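PDB 4JF8: TrwG component of type IV secretion system from Bartonella birtlesii, which probably helps assemble the inner-membrane part of a type IV secretion system, as a VirB8-family protein whose soluble domain makes up this chain. Local coordinates for residues N50-N55 and F164-Y169. Residues are numbered along the deposited sequence; the frame is centred on the assembly and turned at random.
Sequences NQYVLN and FQVTSY. With EDO (1,2-ethanediol), chain C.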
loop_
_atom_site.group_PDB
_atom_site.type_symbol
_atom_site.label_atom_id
_atom_site.label_comp_id
_atom_site.label_asym_id
_atom_site.label_seq_id
_atom_site.Cartn_x
_atom_site.Cartn_y
_atom_site.Cartn_z
ATOM N N ASN A 50 3.578 -7.943 7.019
ATOM C CA ASN A 50 2.528 -7.048 7.480
ATOM C C ASN A 50 1.594 -6.661 6.330
ATOM O O ASN A 50 0.361 -6.705 6.460
ATOM C CB ASN A 50 3.171 -5.806 8.110
ATOM C CG ASN A 50 2.173 -4.871 8.727
ATOM O OD1 ASN A 50 1.458 -5.253 9.658
ATOM N ND2 ASN A 50 2.147 -3.619 8.266
ATOM N N GLN A 51 2.180 -6.258 5.206
ATOM C CA GLN A 51 1.367 -5.881 4.059
ATOM C C GLN A 51 0.488 -7.060 3.659
ATOM O O GLN A 51 -0.698 -6.896 3.341
ATOM C CB GLN A 51 2.265 -5.506 2.890
ATOM C CG GLN A 51 1.471 -5.054 1.679
ATOM C CD GLN A 51 2.318 -4.521 0.531
ATOM O OE1 GLN A 51 2.268 -5.029 -0.587
ATOM N NE2 GLN A 51 3.106 -3.512 0.811
ATOM N N TYR A 52 1.038 -8.273 3.677
ATOM C CA TYR A 52 0.278 -9.437 3.279
ATOM C C TYR A 52 -0.917 -9.699 4.189
ATOM O O TYR A 52 -2.043 -9.853 3.710
ATOM C CB TYR A 52 1.178 -10.683 3.212
ATOM C CG TYR A 52 0.494 -11.837 2.508
ATOM C CD1 TYR A 52 0.444 -11.863 1.115
ATOM C CD2 TYR A 52 -0.172 -12.850 3.211
ATOM C CE1 TYR A 52 -0.206 -12.877 0.432
ATOM C CE2 TYR A 52 -0.820 -13.866 2.534
ATOM C CZ TYR A 52 -0.853 -13.864 1.150
ATOM O OH TYR A 52 -1.486 -14.919 0.494
ATOM N N VAL A 53 -0.680 -9.742 5.492
ATOM C CA VAL A 53 -1.749 -10.045 6.420
ATOM C C VAL A 53 -2.815 -8.957 6.378
ATOM O O VAL A 53 -4.014 -9.249 6.370
ATOM C CB VAL A 53 -1.216 -10.300 7.847
ATOM C CG1 VAL A 53 -2.374 -10.414 8.830
ATOM C CG2 VAL A 53 -0.386 -11.582 7.882
ATOM N N LEU A 54 -2.405 -7.695 6.354
ATOM C CA LEU A 54 -3.391 -6.618 6.324
ATOM C C LEU A 54 -4.223 -6.702 5.054
ATOM O O LEU A 54 -5.447 -6.506 5.087
ATOM C CB LEU A 54 -2.722 -5.245 6.420
ATOM C CG LEU A 54 -2.144 -4.895 7.795
ATOM C CD1 LEU A 54 -1.449 -3.547 7.732
ATOM C CD2 LEU A 54 -3.246 -4.881 8.854
ATOM N N ASN A 55 -3.598 -6.941 3.915
ATOM C CA ASN A 55 -4.357 -6.935 2.661
ATOM C C ASN A 55 -5.217 -8.176 2.492
ATOM O O ASN A 55 -6.286 -8.090 1.891
ATOM C CB ASN A 55 -3.445 -6.708 1.460
ATOM C CG ASN A 55 -3.095 -5.261 1.289
ATOM O OD1 ASN A 55 -3.840 -4.509 0.657
ATOM N ND2 ASN A 55 -1.968 -4.848 1.818
ATOM N N PHE A 164 8.678 -10.841 -3.511
ATOM C CA PHE A 164 8.123 -11.480 -2.329
ATOM C C PHE A 164 6.957 -12.372 -2.726
ATOM O O PHE A 164 6.079 -11.955 -3.458
ATOM C CB PHE A 164 7.640 -10.407 -1.346
ATOM C CG PHE A 164 6.974 -10.957 -0.102
ATOM C CD1 PHE A 164 7.728 -11.456 0.951
ATOM C CD2 PHE A 164 5.600 -10.941 0.028
ATOM C CE1 PHE A 164 7.125 -11.939 2.106
ATOM C CE2 PHE A 164 5.011 -11.426 1.170
ATOM C CZ PHE A 164 5.773 -11.906 2.205
ATOM N N GLN A 165 6.965 -13.599 -2.224
ATOM C CA GLN A 165 5.926 -14.581 -2.506
ATOM C C GLN A 165 5.618 -15.375 -1.258
ATOM O O GLN A 165 6.522 -15.985 -0.656
ATOM C CB GLN A 165 6.335 -15.548 -3.616
ATOM C CG GLN A 165 6.485 -14.920 -4.981
ATOM C CD GLN A 165 5.157 -14.579 -5.609
ATOM O OE1 GLN A 165 4.543 -13.516 -5.336
ATOM N NE2 GLN A 165 4.688 -15.462 -6.438
ATOM N N VAL A 166 4.345 -15.366 -0.877
ATOM C CA VAL A 166 3.852 -16.251 0.172
ATOM C C VAL A 166 3.643 -17.615 -0.468
ATOM O O VAL A 166 2.868 -17.755 -1.437
ATOM C CB VAL A 166 2.584 -15.699 0.807
ATOM C CG1 VAL A 166 1.905 -16.741 1.698
ATOM C CG2 VAL A 166 2.897 -14.435 1.582
ATOM N N THR A 167 4.330 -18.622 0.089
ATOM C CA THR A 167 4.314 -19.987 -0.442
ATOM C C THR A 167 3.371 -20.895 0.330
ATOM O O THR A 167 2.988 -21.954 -0.167
ATOM C CB THR A 167 5.723 -20.599 -0.406
ATOM O OG1 THR A 167 6.180 -20.600 0.956
ATOM C CG2 THR A 167 6.670 -19.797 -1.298
ATOM N N SER A 168 3.007 -20.487 1.543
ATOM C CA SER A 168 1.994 -21.184 2.343
ATOM C C SER A 168 1.389 -20.200 3.319
ATOM O O SER A 168 2.077 -19.327 3.818
ATOM C CB SER A 168 2.580 -22.409 3.064
ATOM O OG SER A 168 3.511 -22.055 4.038
ATOM N N TYR A 169 0.105 -20.351 3.599
ATOM C CA TYR A 169 -0.577 -19.440 4.505
ATOM C C TYR A 169 -1.754 -20.144 5.141
ATOM O O TYR A 169 -2.640 -20.615 4.443
ATOM C CB TYR A 169 -1.051 -18.204 3.747
ATOM C CG TYR A 169 -1.687 -17.155 4.610
ATOM C CD1 TYR A 169 -0.924 -16.127 5.143
ATOM C CD2 TYR A 169 -3.050 -17.147 4.876
ATOM C CE1 TYR A 169 -1.492 -15.137 5.910
ATOM C CE2 TYR A 169 -3.621 -16.166 5.641
ATOM C CZ TYR A 169 -2.838 -15.154 6.159
ATOM O OH TYR A 169 -3.370 -14.140 6.926
HETATM C C1 EDO C . -9.661 -8.909 1.372
HETATM O O1 EDO C . -9.831 -10.212 1.956
HETATM C C2 EDO C . -9.154 -9.026 -0.039
HETATM O O2 EDO C . -7.826 -9.456 0.043
#
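Where Tyr52 and Val53 of helix 50-55 meet strand 164-169, the two axes approach to 10.6 Å and their directions differ by 64°, a helix laid aslant over a strand and joined to it by side chains alone. Tyr52 carries most of the contact. Its CG is anti to the backbone N (chi1 -167°), and the ring beyond meets Val166 tip to tip, with Val166 CG2 over the middle of one face, 3.5 Å from the ring centroid, in a CH-pi contact almost on the ring normal. The edge of the same ring is directed to the face of Tyr169 in an offset edge-to-face pair, planes at 65°, with Tyr52 CE2 3.5 Å from Tyr169 CD1. One aromatic ring thus uses face and edge on two residues of the same strand, three apart but brought to one side by the classic beta bulge in which Thr167 and Ser168 both face Gly144. Val53 CG2 adds a looser touch near the plane of the Tyr169 ring, 4.0 Å from Tyr169 OH, while Phe164 presents CE2 to Tyr52 CB. Both phenol oxygens find polar partners beyond the packing: Tyr52 OH bonds to Ser75 and Arg56, Tyr169 OH to Glu57, which should restrain both rings. Helix 42-57 packed on the four-stranded antiparallel sheet, here at its outermost strand 164-173, is characteristic of the NTF2-like fold of VirB8 soluble domains.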